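Local coordinates for toll-like receptor 6, Variable lymphocyte receptor B (Mus musculus, PDB 3A79), which pairs with Toll-like receptor 2 to recognise diacylated lipopeptides such as Pam2CSK4, here as a mouse ectodomain fused to a hagfish variable lymphocyte receptor segment, at residues 206-210 and 229-234; 259-263 and 286-292. All blocks are in the same frame, centred on the assembly; numbering follows the deposited sequence.

In the fold
Both contacts lie in the Toll-like receptor 6 part of the fusion, in successive turns of the leucine-rich-repeat solenoid, with centres about 11 Å apart. Interaction 1 joins the loop after strand 198-203 to the end of strand 222-229 and the loop beyond it; interaction 2 joins the ends of strands 252-261 and 278-288, further along the same parallel sheet. Between them, Leu230 N sits 2.8 Å from Glu260 O, a probable backbone hydrogen bond, and Asp232 OD1 lies 3.1 Å from Thr262 OG1. Asn206 of interaction 1 and Glu260 of interaction 2 border one glycan attached to the protein itself. No other protein chain touches either contact.

Interaction 1 of 2, residues 206-210 and 229-234; sequences NSLFS and KLNDEN. With BMA (beta-D-mannopyranose), chain F; NAG (2-acetamido-2-deoxy-beta-D-glucopyranose), chain C.
Asn234 ND2 donates to Phe209 O (3.0 Å) and to Lys229 O in its own segment (3.2 Å), and Lys229 O also accepts the backbone bond from Phe209 N (3.1 Å, nearly linear). The Asn234 side chain, chi1 p, completes its pairing through OD1, which takes Asn231 N at 2.8 Å. Segment 206-210 is extended at Leu208 and Phe209 (phi/psi near -65/130), Lys229 and Leu230 are likewise extended, and Asp232-Glu233 turn back with helical angles. The register sets the Leu208 CA 5.0 Å from the Lys229 CA, with a CA-H...O contact from Leu208 CA to Lys229 O (3.6 Å). Leu208, in the m,t rotamer, brings CD2 to Asn231 ND2 (3.4 Å) and to Lys229 CG (3.7 Å). Phe209 CB meets Leu230 CD2 at 4.0 Å; with chi1 t the ring leads off edge-to-face onto Phe203 and against Leu238 of helix 235-246. At the far end, Asn206 ND2 donates to BMA O5 (2.9 Å) and OD1 lies 3.0 Å from NAG O3, in a protein-attached glycan. The buried Asn234, just before helix 235-246, thus uses both ends of its amide on backbone groups, holding the loop of one repeat against the turn of the next.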
ATOM      1  N   ASN B 206     -32.365 -14.745   4.994  1.00 72.21           N
ATOM      2  CA  ASN B 206     -32.926 -13.467   4.593  1.00 76.63           C
ATOM      3  C   ASN B 206     -33.858 -12.871   5.614  1.00 78.11           C
ATOM      4  O   ASN B 206     -34.949 -12.409   5.275  1.00 82.50           O
ATOM      5  CB  ASN B 206     -33.677 -13.615   3.278  1.00 80.09           C
ATOM      6  CG  ASN B 206     -32.796 -13.397   2.095  1.00 85.40           C
ATOM      7  OD1 ASN B 206     -32.014 -12.445   2.065  1.00 91.84           O
ATOM      8  ND2 ASN B 206     -32.903 -14.279   1.102  1.00 86.78           N
ATOM      9  N   SER B 207     -33.436 -12.880   6.866  1.00 73.13           N
ATOM     10  CA  SER B 207     -34.273 -12.335   7.918  1.00 76.83           C
ATOM     11  C   SER B 207     -33.538 -12.287   9.231  1.00 84.52           C
ATOM     12  O   SER B 207     -32.447 -12.846   9.386  1.00 83.78           O
ATOM     13  CB  SER B 207     -35.557 -13.154   8.082  1.00 58.83           C
ATOM     14  OG  SER B 207     -35.264 -14.537   8.100  1.00 54.75           O
ATOM     15  N   LEU B 208     -34.155 -11.594  10.176  1.00 81.20           N
ATOM     16  CA  LEU B 208     -33.630 -11.530  11.510  1.00 69.07           C
ATOM     17  C   LEU B 208     -33.676 -12.941  12.064  1.00 68.96           C
ATOM     18  O   LEU B 208     -34.603 -13.691  11.776  1.00 68.93           O
ATOM     19  CB  LEU B 208     -34.462 -10.551  12.328  1.00 65.42           C
ATOM     20  CG  LEU B 208     -34.237  -9.117  11.837  1.00 56.51           C
ATOM     21  CD1 LEU B 208     -35.097  -8.098  12.565  1.00 40.79           C
ATOM     22  CD2 LEU B 208     -32.749  -8.777  11.992  1.00 58.71           C
ATOM     23  N   PHE B 209     -32.641 -13.317  12.808  1.00 71.68           N
ATOM     24  CA  PHE B 209     -32.569 -14.633  13.422  1.00 69.43           C
ATOM     25  C   PHE B 209     -33.682 -14.740  14.440  1.00 72.65           C
ATOM     26  O   PHE B 209     -33.772 -13.915  15.352  1.00 68.82           O
ATOM     27  CB  PHE B 209     -31.220 -14.808  14.116  1.00 70.69           C
ATOM     28  CG  PHE B 209     -31.169 -15.974  15.066  1.00 71.53           C
ATOM     29  CD1 PHE B 209     -30.734 -17.221  14.632  1.00 67.60           C
ATOM     30  CD2 PHE B 209     -31.547 -15.823  16.393  1.00 61.18           C
ATOM     31  CE1 PHE B 209     -30.683 -18.294  15.506  1.00 68.77           C
ATOM     32  CE2 PHE B 209     -31.501 -16.891  17.264  1.00 59.80           C
ATOM     33  CZ  PHE B 209     -31.068 -18.130  16.821  1.00 62.60           C
ATOM     34  N   SER B 210     -34.541 -15.743  14.298  1.00 75.06           N
ATOM     35  CA  SER B 210     -35.691 -15.823  15.191  1.00 77.72           C
ATOM     36  C   SER B 210     -35.998 -17.236  15.648  1.00 74.89           C
ATOM     37  O   SER B 210     -37.130 -17.683  15.564  1.00 83.86           O
ATOM     38  CB  SER B 210     -36.928 -15.194  14.541  1.00 71.75           C
ATOM     39  OG  SER B 210     -37.497 -16.059  13.573  1.00 74.02           O
ATOM     40  N   LYS B 229     -28.374 -12.951  11.424  1.00 53.90           N
ATOM     41  CA  LYS B 229     -28.613 -11.521  11.245  1.00 47.53           C
ATOM     42  C   LYS B 229     -29.219 -10.923  12.507  1.00 59.18           C
ATOM     43  O   LYS B 229     -30.336 -11.272  12.886  1.00 60.70           O
ATOM     44  CB  LYS B 229     -29.556 -11.292  10.070  1.00 40.19           C
ATOM     45  CG  LYS B 229     -29.908  -9.840   9.793  1.00 53.88           C
ATOM     46  CD  LYS B 229     -30.903  -9.771   8.638  1.00 69.20           C
ATOM     47  CE  LYS B 229     -31.078  -8.370   8.073  1.00 75.26           C
ATOM     48  NZ  LYS B 229     -31.569  -8.438   6.661  1.00 77.43           N
ATOM     49  N   LEU B 230     -28.490 -10.016  13.151  1.00 58.56           N
ATOM     50  CA  LEU B 230     -28.926  -9.456  14.425  1.00 55.02           C
ATOM     51  C   LEU B 230     -28.908  -7.942  14.445  1.00 56.31           C
ATOM     52  O   LEU B 230     -27.986  -7.317  13.932  1.00 69.12           O
ATOM     53  CB  LEU B 230     -28.024  -9.951  15.553  1.00 51.46           C
ATOM     54  CG  LEU B 230     -27.680 -11.432  15.527  1.00 60.54           C
ATOM     55  CD1 LEU B 230     -26.410 -11.698  16.312  1.00 54.30           C
ATOM     56  CD2 LEU B 230     -28.851 -12.228  16.073  1.00 72.76           C
ATOM     57  N   ASN B 231     -29.939  -7.356  15.036  1.00 50.94           N
ATOM     58  CA  ASN B 231     -29.829  -6.001  15.551  1.00 64.99           C
ATOM     59  C   ASN B 231     -29.814  -6.061  17.075  1.00 61.58           C
ATOM     60  O   ASN B 231     -29.467  -7.093  17.649  1.00 64.54           O
ATOM     61  CB  ASN B 231     -30.937  -5.086  15.018  1.00 80.52           C
ATOM     62  CG  ASN B 231     -32.249  -5.803  14.835  1.00 76.16           C
ATOM     63  OD1 ASN B 231     -32.792  -6.361  15.781  1.00 78.43           O
ATOM     64  ND2 ASN B 231     -32.776  -5.778  13.616  1.00 62.38           N
ATOM     65  N   ASP B 232     -30.168  -4.972  17.740  1.00 54.29           N
ATOM     66  CA  ASP B 232     -30.159  -4.995  19.200  1.00 67.94           C
ATOM     67  C   ASP B 232     -31.428  -5.654  19.741  1.00 82.65           C
ATOM     68  O   ASP B 232     -31.416  -6.244  20.825  1.00 84.07           O
ATOM     69  CB  ASP B 232     -30.001  -3.587  19.757  1.00 74.93           C
ATOM     70  CG  ASP B 232     -28.876  -2.825  19.086  1.00 83.21           C
ATOM     71  OD1 ASP B 232     -27.774  -3.399  18.950  1.00 76.85           O
ATOM     72  OD2 ASP B 232     -29.094  -1.659  18.693  1.00 87.73           O
ATOM     73  N   GLU B 233     -32.505  -5.574  18.957  1.00 88.59           N
ATOM     74  CA  GLU B 233     -33.821  -6.087  19.341  1.00 84.53           C
ATOM     75  C   GLU B 233     -33.936  -7.616  19.364  1.00 82.46           C
ATOM     76  O   GLU B 233     -34.844  -8.156  19.997  1.00 85.96           O
ATOM     77  CB  GLU B 233     -34.908  -5.504  18.433  1.00 86.59           C
ATOM     78  CG  GLU B 233     -35.180  -4.018  18.650  1.00104.11           C
ATOM     79  CD  GLU B 233     -36.586  -3.605  18.214  1.00123.98           C
ATOM     80  OE1 GLU B 233     -37.143  -4.256  17.304  1.00129.74           O
ATOM     81  OE2 GLU B 233     -37.134  -2.633  18.786  1.00127.24           O
ATOM     82  N   ASN B 234     -33.036  -8.307  18.665  1.00 71.14           N
ATOM     83  CA  ASN B 234     -33.040  -9.771  18.647  1.00 66.28           C
ATOM     84  C   ASN B 234     -31.697 -10.362  19.048  1.00 71.24           C
ATOM     85  O   ASN B 234     -31.487 -11.573  18.926  1.00 61.01           O
ATOM     86  CB  ASN B 234     -33.475 -10.325  17.284  1.00 62.43           C
ATOM     87  CG  ASN B 234     -32.361 -10.277  16.241  1.00 68.13           C
ATOM     88  OD1 ASN B 234     -31.555  -9.348  16.214  1.00 77.78           O
ATOM     89  ND2 ASN B 234     -32.318 -11.281  15.377  1.00 56.32           N
TER
HETATM   90  C1  BMA F   3     -30.341 -14.229  -1.403  1.00102.39           C
HETATM   91  C2  BMA F   3     -30.598 -15.605  -2.027  1.00106.17           C
HETATM   92  C3  BMA F   3     -31.461 -15.505  -3.293  1.00112.20           C
HETATM   93  C4  BMA F   3     -32.654 -14.560  -3.100  1.00110.42           C
HETATM   94  C5  BMA F   3     -32.177 -13.230  -2.516  1.00104.31           C
HETATM   95  C6  BMA F   3     -33.325 -12.243  -2.308  1.00 94.82           C
HETATM   96  O2  BMA F   3     -31.201 -16.460  -1.061  1.00 91.39           O
HETATM   97  O3  BMA F   3     -31.860 -16.796  -3.727  1.00110.85           O
HETATM   98  O4  BMA F   3     -33.317 -14.323  -4.325  1.00106.73           O
HETATM   99  O5  BMA F   3     -31.537 -13.483  -1.284  1.00105.13           O
HETATM  100  O6  BMA F   3     -32.878 -11.120  -1.573  1.00 86.89           O
HETATM  101  C1  NAG C   2     -26.346 -12.965   1.741  1.00 74.39           C
HETATM  102  C2  NAG C   2     -27.412 -11.930   1.380  1.00 74.03           C
HETATM  103  C3  NAG C   2     -28.740 -12.572   0.948  1.00 76.68           C
HETATM  104  C4  NAG C   2     -28.529 -13.765   0.024  1.00 79.35           C
HETATM  105  C5  NAG C   2     -27.538 -14.709   0.671  1.00 82.51           C
HETATM  106  C6  NAG C   2     -27.320 -15.917  -0.215  1.00 86.55           C
HETATM  107  C7  NAG C   2     -27.334  -9.692   2.306  1.00 71.58           C
HETATM  108  C8  NAG C   2     -27.521  -8.778   3.484  1.00 64.60           C
HETATM  109  N2  NAG C   2     -27.592 -10.995   2.479  1.00 76.69           N
HETATM  110  O3  NAG C   2     -29.647 -11.646   0.374  1.00 70.08           O
HETATM  111  O4  NAG C   2     -29.754 -14.445  -0.111  1.00 89.87           O
HETATM  112  O5  NAG C   2     -26.305 -14.055   0.846  1.00 79.36           O
HETATM  113  O6  NAG C   2     -26.531 -15.478  -1.293  1.00 86.40           O
HETATM  114  O7  NAG C   2     -26.951  -9.229   1.231  1.00 63.60           O

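Interaction 2 of 2, residues 259-263 and 286-292; sequences IETTW and LTITERI
In this beta-alpha-beta unit of the leucine-rich-repeat solenoid, strands 259-261 and 286-288 run parallel (10° apart, axes 4.7 Å), linked by helix 263-273. Leu286 opens the second segment: its CA gives a CA-H...O contact to Ile259 O (3.4 Å), and its side chain, chi1 t, puts CD1 3.6 Å from Thr261 CG2. Thr287 pairs with Glu260 (CA-CA 4.4 Å): Thr287 N donates to Ile259 O (2.9 Å) and Thr287 O accepts Thr261 N (3.0 Å), while both side chains share one face of the sheet. Ile288 pairs with Thr261 on the other face (CA-CA 5.5 Å), its CD1 3.8 Å from Trp263 CE3. The strand ends at Ile288; at Thr289 (phi/psi -111/-67) the chain turns, its N 2.9 Å from Thr261 O at too poor an angle for a hydrogen bond, and OG1 packs 3.3 Å from Glu260 CG. Glu290 and Arg291 are exposed in the loop; Arg291 forms a salt bridge with Asp293, and Arg291 O touches Trp263 CB (3.3 Å). Trp263, chi1 t, is buried against Leu324 and Val327 of helix 321-329. Finally Ile292, in the m,t rotamer, makes a CH-pi contact, its CG2 lying 3.9 Å from the centroid of the Trp263 five-membered ring, over the face.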
ATOM      1  N   ILE B 259     -22.422 -13.683   9.934  1.00 60.05           N
ATOM      2  CA  ILE B 259     -23.089 -12.874  10.956  1.00 63.21           C
ATOM      3  C   ILE B 259     -23.089 -11.409  10.574  1.00 67.08           C
ATOM      4  O   ILE B 259     -22.036 -10.792  10.477  1.00 80.61           O
ATOM      5  CB  ILE B 259     -22.355 -12.942  12.305  1.00 58.70           C
ATOM      6  CG1 ILE B 259     -21.627 -14.267  12.452  1.00 79.18           C
ATOM      7  CG2 ILE B 259     -23.294 -12.703  13.459  1.00 33.58           C
ATOM      8  CD1 ILE B 259     -20.298 -14.280  11.756  1.00 85.89           C
ATOM      9  N   GLU B 260     -24.267 -10.846  10.361  1.00 55.12           N
ATOM     10  CA  GLU B 260     -24.389  -9.408  10.235  1.00 53.82           C
ATOM     11  C   GLU B 260     -24.975  -8.925  11.528  1.00 63.59           C
ATOM     12  O   GLU B 260     -26.055  -9.359  11.916  1.00 73.40           O
ATOM     13  CB  GLU B 260     -25.341  -9.033   9.114  1.00 63.53           C
ATOM     14  CG  GLU B 260     -25.968  -7.675   9.333  1.00 70.18           C
ATOM     15  CD  GLU B 260     -27.226  -7.477   8.522  1.00 82.86           C
ATOM     16  OE1 GLU B 260     -28.176  -6.846   9.051  1.00 97.01           O
ATOM     17  OE2 GLU B 260     -27.259  -7.961   7.368  1.00 75.42           O
ATOM     18  N   THR B 261     -24.277  -8.028  12.207  1.00 65.99           N
ATOM     19  CA  THR B 261     -24.671  -7.683  13.565  1.00 66.92           C
ATOM     20  C   THR B 261     -24.286  -6.260  13.925  1.00 59.78           C
ATOM     21  O   THR B 261     -23.371  -5.697  13.346  1.00 78.08           O
ATOM     22  CB  THR B 261     -24.048  -8.673  14.591  1.00 51.80           C
ATOM     23  OG1 THR B 261     -23.764  -7.988  15.805  1.00 52.30           O
ATOM     24  CG2 THR B 261     -22.737  -9.223  14.083  1.00 57.40           C
ATOM     25  N   THR B 262     -25.005  -5.676  14.868  1.00 51.49           N
ATOM     26  CA  THR B 262     -24.576  -4.438  15.505  1.00 60.07           C
ATOM     27  C   THR B 262     -23.194  -4.586  16.134  1.00 62.91           C
ATOM     28  O   THR B 262     -22.732  -5.696  16.380  1.00 64.10           O
ATOM     29  CB  THR B 262     -25.555  -4.043  16.623  1.00 62.90           C
ATOM     30  OG1 THR B 262     -26.755  -3.554  16.029  1.00 72.87           O
ATOM     31  CG2 THR B 262     -24.978  -2.948  17.489  1.00 72.11           C
ATOM     32  N   TRP B 263     -22.528  -3.471  16.401  1.00 72.23           N
ATOM     33  CA  TRP B 263     -21.326  -3.533  17.212  1.00 75.20           C
ATOM     34  C   TRP B 263     -21.704  -3.837  18.665  1.00 71.79           C
ATOM     35  O   TRP B 263     -21.105  -4.720  19.285  1.00 59.13           O
ATOM     36  CB  TRP B 263     -20.465  -2.263  17.101  1.00 71.29           C
ATOM     37  CG  TRP B 263     -19.177  -2.398  17.870  1.00 65.32           C
ATOM     38  CD1 TRP B 263     -18.739  -1.608  18.903  1.00 61.46           C
ATOM     39  CD2 TRP B 263     -18.190  -3.425  17.705  1.00 56.55           C
ATOM     40  NE1 TRP B 263     -17.538  -2.075  19.376  1.00 57.70           N
ATOM     41  CE2 TRP B 263     -17.174  -3.184  18.653  1.00 55.35           C
ATOM     42  CE3 TRP B 263     -18.067  -4.528  16.845  1.00 44.96           C
ATOM     43  CZ2 TRP B 263     -16.042  -3.996  18.759  1.00 49.94           C
ATOM     44  CZ3 TRP B 263     -16.942  -5.337  16.955  1.00 41.40           C
ATOM     45  CH2 TRP B 263     -15.943  -5.063  17.902  1.00 41.56           C
ATOM     46  N   LEU B 286     -18.075 -11.599   8.894  1.00 41.08           N
ATOM     47  CA  LEU B 286     -18.744 -10.680   9.811  1.00 52.95           C
ATOM     48  C   LEU B 286     -19.060  -9.325   9.153  1.00 56.59           C
ATOM     49  O   LEU B 286     -18.248  -8.799   8.390  1.00 50.50           O
ATOM     50  CB  LEU B 286     -17.858 -10.461  11.043  1.00 50.75           C
ATOM     51  CG  LEU B 286     -18.212  -9.359  12.038  1.00 44.73           C
ATOM     52  CD1 LEU B 286     -19.460  -9.741  12.783  1.00 46.87           C
ATOM     53  CD2 LEU B 286     -17.065  -9.151  12.996  1.00 39.95           C
ATOM     54  N   THR B 287     -20.229  -8.761   9.467  1.00 63.50           N
ATOM     55  CA  THR B 287     -20.635  -7.434   8.976  1.00 64.92           C
ATOM     56  C   THR B 287     -21.091  -6.507  10.116  1.00 66.24           C
ATOM     57  O   THR B 287     -22.226  -6.607  10.573  1.00 77.48           O
ATOM     58  CB  THR B 287     -21.784  -7.537   7.936  1.00 47.65           C
ATOM     59  OG1 THR B 287     -21.452  -8.492   6.924  1.00 55.85           O
ATOM     60  CG2 THR B 287     -22.049  -6.206   7.288  1.00 44.04           C
ATOM     61  N   ILE B 288     -20.210  -5.613  10.570  1.00 61.65           N
ATOM     62  CA  ILE B 288     -20.535  -4.626  11.616  1.00 53.56           C
ATOM     63  C   ILE B 288     -21.593  -3.626  11.124  1.00 52.11           C
ATOM     64  O   ILE B 288     -21.481  -3.100  10.018  1.00 45.53           O
ATOM     65  CB  ILE B 288     -19.285  -3.831  12.040  1.00 57.96           C
ATOM     66  CG1 ILE B 288     -18.061  -4.746  12.200  1.00 64.62           C
ATOM     67  CG2 ILE B 288     -19.560  -3.044  13.286  1.00 58.42           C
ATOM     68  CD1 ILE B 288     -18.215  -5.831  13.229  1.00 68.82           C
ATOM     69  N   THR B 289     -22.603  -3.327  11.940  1.00 64.06           N
ATOM     70  CA  THR B 289     -23.846  -2.848  11.332  1.00 60.46           C
ATOM     71  C   THR B 289     -24.378  -1.423  11.449  1.00 63.15           C
ATOM     72  O   THR B 289     -24.460  -0.745  10.426  1.00 91.86           O
ATOM     73  CB  THR B 289     -24.970  -3.881  11.418  1.00 66.19           C
ATOM     74  OG1 THR B 289     -25.005  -4.582  10.172  1.00 70.23           O
ATOM     75  CG2 THR B 289     -26.317  -3.226  11.652  1.00 65.70           C
ATOM     76  N   GLU B 290     -24.785  -0.942  12.610  1.00 43.57           N
ATOM     77  CA  GLU B 290     -25.528   0.333  12.554  1.00 49.82           C
ATOM     78  C   GLU B 290     -24.719   1.496  13.082  1.00 57.82           C
ATOM     79  O   GLU B 290     -24.863   2.627  12.621  1.00 56.95           O
ATOM     80  CB  GLU B 290     -26.858   0.281  13.319  1.00 55.47           C
ATOM     81  CG  GLU B 290     -27.938  -0.648  12.770  1.00 71.60           C
ATOM     82  CD  GLU B 290     -29.028  -0.943  13.808  1.00 89.61           C
ATOM     83  OE1 GLU B 290     -28.973  -0.371  14.923  1.00101.19           O
ATOM     84  OE2 GLU B 290     -29.943  -1.745  13.518  1.00 89.10           O
ATOM     85  N   ARG B 291     -23.890   1.210  14.077  1.00 59.01           N
ATOM     86  CA  ARG B 291     -23.102   2.224  14.750  1.00 54.75           C
ATOM     87  C   ARG B 291     -22.021   1.505  15.528  1.00 66.62           C
ATOM     88  O   ARG B 291     -22.137   0.319  15.812  1.00 75.53           O
ATOM     89  CB  ARG B 291     -23.978   3.073  15.679  1.00 44.17           C
ATOM     90  CG  ARG B 291     -25.124   2.307  16.342  1.00 68.20           C
ATOM     91  CD  ARG B 291     -26.224   3.205  16.892  1.00 64.88           C
ATOM     92  NE  ARG B 291     -25.677   4.164  17.846  1.00 90.42           N
ATOM     93  CZ  ARG B 291     -25.316   5.410  17.541  1.00114.23           C
ATOM     94  NH1 ARG B 291     -25.445   5.861  16.298  1.00125.32           N
ATOM     95  NH2 ARG B 291     -24.828   6.211  18.481  1.00113.79           N
ATOM     96  N   ILE B 292     -20.954   2.225  15.846  1.00 67.59           N
ATOM     97  CA  ILE B 292     -19.911   1.700  16.705  1.00 56.13           C
ATOM     98  C   ILE B 292     -19.660   2.683  17.849  1.00 62.26           C
ATOM     99  O   ILE B 292     -19.063   3.742  17.654  1.00 68.77           O
ATOM    100  CB  ILE B 292     -18.617   1.448  15.924  1.00 50.39           C
ATOM    101  CG1 ILE B 292     -18.872   0.497  14.751  1.00 54.88           C
ATOM    102  CG2 ILE B 292     -17.551   0.892  16.833  1.00 47.39           C
ATOM    103  CD1 ILE B 292     -17.619   0.187  13.906  1.00 31.87           C
TER